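PDB 6HNU: aromatic amino acid aminotransferase I from Candida albicans WO-1, which probably catalyses the pyridoxal-phosphate-dependent transfer of the amino group from aromatic L-amino acids to 2-oxoglutarate, giving aromatic oxo-acids and L-glutamate. Local coordinates for residues B[255-260]-B[370-375]; B[186-191]-B[226-231]. All coordinates share one frame; numbering follows the deposited sequence.

Interaction 1: B[255-260]-B[370-375]; sequences ETYTKD and AIDALD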
loop_
_atom_site.group_PDB
_atom_site.type_symbol
_atom_site.label_atom_id
_atom_site.label_comp_id
_atom_site.label_asym_id
_atom_site.label_seq_id
_atom_site.Cartn_x
_atom_site.Cartn_y
_atom_site.Cartn_z
ATOM N N GLU B 255 1.077 -33.058 6.000
ATOM C CA GLU B 255 1.473 -34.483 5.941
ATOM C C GLU B 255 0.901 -35.051 4.637
ATOM O O GLU B 255 -0.185 -34.587 4.230
ATOM C CB GLU B 255 0.964 -35.225 7.181
ATOM C CG GLU B 255 1.388 -34.610 8.506
ATOM C CD GLU B 255 2.864 -34.310 8.714
ATOM O OE1 GLU B 255 3.714 -34.837 7.947
ATOM O OE2 GLU B 255 3.155 -33.510 9.648
ATOM N N THR B 256 1.653 -35.910 3.958
ATOM C CA THR B 256 1.178 -36.676 2.777
ATOM C C THR B 256 -0.131 -37.398 3.135
ATOM O O THR B 256 -0.259 -37.972 4.258
ATOM C CB THR B 256 2.238 -37.649 2.265
ATOM O OG1 THR B 256 3.382 -36.851 1.979
ATOM C CG2 THR B 256 1.804 -38.372 1.007
ATOM N N TYR B 257 -1.110 -37.349 2.240
ATOM C CA TYR B 257 -2.430 -37.976 2.477
ATOM C C TYR B 257 -2.258 -39.490 2.359
ATOM O O TYR B 257 -1.529 -39.938 1.473
ATOM C CB TYR B 257 -3.491 -37.474 1.497
ATOM C CG TYR B 257 -4.807 -38.205 1.557
ATOM C CD1 TYR B 257 -5.794 -37.838 2.450
ATOM C CD2 TYR B 257 -5.065 -39.270 0.698
ATOM C CE1 TYR B 257 -7.006 -38.514 2.508
ATOM C CE2 TYR B 257 -6.272 -39.949 0.734
ATOM C CZ TYR B 257 -7.248 -39.568 1.634
ATOM O OH TYR B 257 -8.452 -40.220 1.680
ATOM N N THR B 258 -2.909 -40.222 3.245
ATOM C CA THR B 258 -3.047 -41.703 3.171
ATOM C C THR B 258 -4.532 -42.048 3.359
ATOM O O THR B 258 -5.165 -41.382 4.186
ATOM C CB THR B 258 -2.173 -42.374 4.240
ATOM O OG1 THR B 258 -2.350 -43.785 4.140
ATOM C CG2 THR B 258 -2.549 -41.949 5.638
ATOM N N LYS B 259 -5.058 -43.063 2.658
ATOM C CA LYS B 259 -6.453 -43.554 2.878
ATOM C C LYS B 259 -6.523 -44.252 4.248
ATOM O O LYS B 259 -7.603 -44.201 4.898
ATOM C CB LYS B 259 -6.904 -44.478 1.744
ATOM C CG LYS B 259 -6.915 -43.863 0.349
ATOM C CD LYS B 259 -6.652 -44.876 -0.748
ATOM C CE LYS B 259 -7.501 -44.677 -1.986
ATOM N NZ LYS B 259 -8.943 -44.833 -1.686
ATOM N N ASP B 260 -5.405 -44.835 4.693
ATOM C CA ASP B 260 -5.302 -45.611 5.962
ATOM C C ASP B 260 -5.453 -44.664 7.150
ATOM O O ASP B 260 -4.415 -44.190 7.669
ATOM C CB ASP B 260 -3.977 -46.380 6.044
ATOM C CG ASP B 260 -3.782 -47.195 7.320
ATOM O OD1 ASP B 260 -4.752 -47.296 8.125
ATOM O OD2 ASP B 260 -2.652 -47.731 7.502
ATOM N N ALA B 370 -11.749 -33.444 3.812
ATOM C CA ALA B 370 -12.149 -33.059 2.441
ATOM C C ALA B 370 -11.976 -34.239 1.492
ATOM O O ALA B 370 -12.957 -34.575 0.813
ATOM C CB ALA B 370 -11.357 -31.866 1.972
ATOM N N ILE B 371 -10.791 -34.821 1.423
ATOM C CA ILE B 371 -10.429 -35.841 0.411
ATOM C C ILE B 371 -11.119 -37.174 0.732
ATOM O O ILE B 371 -11.532 -37.879 -0.224
ATOM C CB ILE B 371 -8.913 -35.983 0.311
ATOM C CG1 ILE B 371 -8.273 -34.649 -0.098
ATOM C CG2 ILE B 371 -8.534 -37.119 -0.631
ATOM C CD1 ILE B 371 -8.833 -34.035 -1.380
ATOM N N ASP B 372 -11.225 -37.536 2.006
ATOM C CA ASP B 372 -12.080 -38.685 2.425
ATOM C C ASP B 372 -13.510 -38.479 1.892
ATOM O O ASP B 372 -14.118 -39.452 1.413
ATOM C CB ASP B 372 -12.103 -38.822 3.949
ATOM C CG ASP B 372 -10.836 -39.376 4.563
ATOM O OD1 ASP B 372 -9.945 -39.799 3.810
ATOM O OD2 ASP B 372 -10.760 -39.374 5.809
ATOM N N ALA B 373 -14.055 -37.271 1.987
ATOM C CA ALA B 373 -15.420 -36.993 1.511
ATOM C C ALA B 373 -15.449 -37.077 -0.030
ATOM O O ALA B 373 -16.372 -37.741 -0.564
ATOM C CB ALA B 373 -15.934 -35.707 2.099
ATOM N N LEU B 374 -14.450 -36.543 -0.747
ATOM C CA LEU B 374 -14.388 -36.684 -2.232
ATOM C C LEU B 374 -14.420 -38.181 -2.585
ATOM O O LEU B 374 -15.172 -38.583 -3.505
ATOM C CB LEU B 374 -13.116 -36.049 -2.803
ATOM C CG LEU B 374 -13.044 -34.525 -2.831
ATOM C CD1 LEU B 374 -11.820 -34.106 -3.640
ATOM C CD2 LEU B 374 -14.317 -33.880 -3.391
ATOM N N ASP B 375 -13.594 -38.980 -1.915
ATOM C CA ASP B 375 -13.417 -40.422 -2.236
ATOM C C ASP B 375 -14.767 -41.143 -2.082
ATOM O O ASP B 375 -15.113 -42.005 -2.933
ATOM C CB ASP B 375 -12.359 -41.035 -1.324
ATOM C CG ASP B 375 -12.105 -42.499 -1.585
ATOM O OD1 ASP B 375 -11.931 -42.874 -2.768
ATOM O OD2 ASP B 375 -12.065 -43.242 -0.591
HETATM O O HOH W 1 -9.643 -43.114 -4.364
#
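Y257 lays its ring against I371 and gives its hydroxyl proton to D372, joining a surface loop to the long helix 334-377 of this class I aminotransferase. CG2 of I371 sits over one face of the phenol, 3.8 Å from the ring centroid and shifted toward the rim, a CH-pi contact whose closest atom pair is CG2 to Y257 CZ at 3.6 Å. The bond from Y257 OH to D372 OD1 is short, 2.6 Å, and meets that oxygen nearly along its C-O axis; OD1 lies in the ring plane, while the carboxylate is turned 64° from it. The ring extends from the loop toward the helix because CG is anti to the backbone N of Y257 (chi1 172°). R264 forms a salt bridge with the same OD1 and also bonds the carbonyl of T258, so it ties the carboxylate to the loop a second time. At the solvent-facing margin, K259 crosses D375 at about a right angle in a long salt bridge, while K380 is the stronger partner of D375. One water donates to D375 OD1 at 2.8 Å and accepts a weak bond from K259 NZ at 3.3 Å.

Interaction 2: B[186-191]-B[226-231]; sequences DEFGII and AERRKQ
The guanidinium of R228 has CB of F188 over one face, 3.6 Å above the plane and offset toward the rim, with the carboxylate of D186 and the carbonyl of G189 at its edge. It grips that carboxylate end-on: NH1 reaches D186 OD1 at 2.9 Å and NH2 reaches D186 OD2 at 3.0 Å, both acceptors close to the guanidinium plane. The match is not flat, since the two planes are 35° apart; OD2 uses its syn lone pair, whereas NH1 approaches OD1 on the syn side but 30° out of the carboxylate plane. F188 N comes to D186 OD1 from the opposite face at 2.9 Å, closing an Asx turn. This lies within the type I beta turn from D186 to G189, which connects the hairpin of strands 179-186 and 189-190 at the edge of the large mixed sheet. R228, near the start of helix 226-239, reaches D186 with its chain extended from CG to NE, and its side chain also touches P192. Three bonds, two on OD1 and one on OD2, hold the carboxylate's rotation, and the paired charges probably keep D186 ionised. NH1 adds a weak bond to I190 O, 3.0 Å away and poorly aligned (124°).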
loop_
_atom_site.group_PDB
_atom_site.type_symbol
_atom_site.label_atom_id
_atom_site.label_comp_id
_atom_site.label_asym_id
_atom_site.label_seq_id
_atom_site.Cartn_x
_atom_site.Cartn_y
_atom_site.Cartn_z
ATOM N N ASP B 186 -0.086 -30.303 -15.487
ATOM C CA ASP B 186 -0.883 -31.517 -15.212
ATOM C C ASP B 186 -1.374 -31.367 -13.765
ATOM O O ASP B 186 -1.345 -30.245 -13.238
ATOM C CB ASP B 186 -0.078 -32.779 -15.537
ATOM C CG ASP B 186 1.147 -33.007 -14.654
ATOM O OD1 ASP B 186 1.340 -32.237 -13.669
ATOM O OD2 ASP B 186 1.942 -33.911 -14.994
ATOM N N GLU B 187 -1.897 -32.417 -13.167
ATOM C CA GLU B 187 -2.484 -32.320 -11.814
ATOM C C GLU B 187 -1.373 -32.047 -10.790
ATOM O O GLU B 187 -1.719 -31.715 -9.683
ATOM C CB GLU B 187 -3.279 -33.571 -11.456
ATOM C CG GLU B 187 -2.426 -34.816 -11.326
ATOM C CD GLU B 187 -2.437 -35.739 -12.528
ATOM O OE1 GLU B 187 -2.230 -35.244 -13.690
ATOM O OE2 GLU B 187 -2.623 -36.963 -12.287
ATOM N N PHE B 188 -0.103 -32.141 -11.152
ATOM C CA PHE B 188 1.014 -31.889 -10.194
ATOM C C PHE B 188 1.682 -30.541 -10.468
ATOM O O PHE B 188 2.725 -30.305 -9.848
ATOM C CB PHE B 188 2.030 -33.036 -10.233
ATOM C CG PHE B 188 1.405 -34.390 -10.006
ATOM C CD1 PHE B 188 0.813 -34.699 -8.789
ATOM C CD2 PHE B 188 1.333 -35.311 -11.034
ATOM C CE1 PHE B 188 0.244 -35.951 -8.581
ATOM C CE2 PHE B 188 0.750 -36.554 -10.829
ATOM C CZ PHE B 188 0.190 -36.859 -9.612
ATOM N N GLY B 189 1.144 -29.750 -11.416
ATOM C CA GLY B 189 1.593 -28.392 -11.757
ATOM C C GLY B 189 2.287 -28.300 -13.097
ATOM O O GLY B 189 2.098 -29.161 -13.960
ATOM N N ILE B 190 3.093 -27.260 -13.255
ATOM C CA ILE B 190 3.862 -26.972 -14.491
ATOM C C ILE B 190 4.565 -28.276 -14.914
ATOM O O ILE B 190 5.274 -28.883 -14.085
ATOM C CB ILE B 190 4.889 -25.867 -14.225
ATOM C CG1 ILE B 190 4.237 -24.502 -14.020
ATOM C CG2 ILE B 190 5.967 -25.833 -15.299
ATOM C CD1 ILE B 190 5.212 -23.446 -13.531
ATOM N N ILE B 191 4.505 -28.577 -16.208
ATOM C CA ILE B 191 5.236 -29.735 -16.805
ATOM C C ILE B 191 6.560 -29.210 -17.335
ATOM O O ILE B 191 6.584 -28.499 -18.347
ATOM C CB ILE B 191 4.393 -30.413 -17.909
ATOM C CG1 ILE B 191 3.027 -30.886 -17.400
ATOM C CG2 ILE B 191 5.240 -31.553 -18.501
ATOM C CD1 ILE B 191 2.069 -31.339 -18.495
ATOM N N ALA B 226 10.168 -31.251 -5.489
ATOM C CA ALA B 226 11.573 -30.809 -5.460
ATOM C C ALA B 226 12.199 -31.066 -6.832
ATOM O O ALA B 226 12.975 -30.227 -7.325
ATOM C CB ALA B 226 12.302 -31.538 -4.356
ATOM N N GLU B 227 11.854 -32.187 -7.461
ATOM C CA GLU B 227 12.429 -32.565 -8.774
ATOM C C GLU B 227 11.950 -31.580 -9.845
ATOM O O GLU B 227 12.765 -31.163 -10.658
ATOM C CB GLU B 227 11.997 -34.007 -9.109
ATOM C CG GLU B 227 12.513 -35.091 -8.170
ATOM C CD GLU B 227 11.987 -35.138 -6.738
ATOM O OE1 GLU B 227 10.847 -34.772 -6.497
ATOM O OE2 GLU B 227 12.759 -35.562 -5.849
ATOM N N ARG B 228 10.683 -31.225 -9.890
ATOM C CA ARG B 228 10.205 -30.283 -10.932
ATOM C C ARG B 228 10.773 -28.881 -10.677
ATOM O O ARG B 228 11.101 -28.181 -11.638
ATOM C CB ARG B 228 8.691 -30.283 -10.957
ATOM C CG ARG B 228 8.094 -31.513 -11.598
ATOM C CD ARG B 228 6.667 -31.210 -12.013
ATOM N NE ARG B 228 6.061 -32.424 -12.512
ATOM C CZ ARG B 228 4.851 -32.526 -13.038
ATOM N NH1 ARG B 228 4.036 -31.478 -13.101
ATOM N NH2 ARG B 228 4.432 -33.723 -13.395
ATOM N N ARG B 229 11.004 -28.516 -9.419
ATOM C CA ARG B 229 11.557 -27.177 -9.090
ATOM C C ARG B 229 12.980 -27.097 -9.659
ATOM O O ARG B 229 13.345 -26.064 -10.305
ATOM C CB ARG B 229 11.435 -26.911 -7.587
ATOM C CG ARG B 229 10.003 -26.760 -7.094
ATOM C CD ARG B 229 9.961 -26.585 -5.573
ATOM N NE ARG B 229 8.579 -26.570 -5.142
ATOM C CZ ARG B 229 7.998 -25.667 -4.346
ATOM N NH1 ARG B 229 8.711 -24.802 -3.638
ATOM N NH2 ARG B 229 6.698 -25.740 -4.139
ATOM N N LYS B 230 13.771 -28.146 -9.454
ATOM C CA LYS B 230 15.156 -28.234 -9.968
ATOM C C LYS B 230 15.112 -28.044 -11.479
ATOM O O LYS B 230 15.893 -27.250 -12.004
ATOM C CB LYS B 230 15.806 -29.558 -9.552
ATOM C CG LYS B 230 16.193 -29.611 -8.077
ATOM C CD LYS B 230 16.587 -31.013 -7.585
ATOM C CE LYS B 230 16.337 -31.192 -6.103
ATOM N NZ LYS B 230 16.391 -32.620 -5.693
ATOM N N GLN B 231 14.214 -28.743 -12.159
ATOM C CA GLN B 231 14.216 -28.698 -13.644
ATOM C C GLN B 231 13.793 -27.302 -14.118
ATOM O O GLN B 231 14.353 -26.825 -15.104
ATOM C CB GLN B 231 13.265 -29.755 -14.179
ATOM C CG GLN B 231 13.832 -31.162 -14.082
ATOM C CD GLN B 231 12.777 -32.141 -14.526
ATOM O OE1 GLN B 231 12.875 -32.725 -15.597
ATOM N NE2 GLN B 231 11.714 -32.262 -13.746
#

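How the interactions relate
Interactions 1 and 2 do not touch: their centres are 22 Å apart and their nearest atoms about 10 Å. Both join a turn or loop to a helix through an aspartate, but the helix supplies that acid in interaction 1, whereas in interaction 2 the turn supplies it and the helix an arginine. Interaction 2 lies nearer the cofactor, with the side chain of I190 about 13 Å from pyridoxal phosphate and G189 about 12 Å from that of the cofactor-binding N218. Interaction 1 is a surface contact away from the annotated sites. Residues 385-388, in the loop after strand 383-384, touch both: F385, P387 and P388 pack on interaction 1, and N386 meets F188.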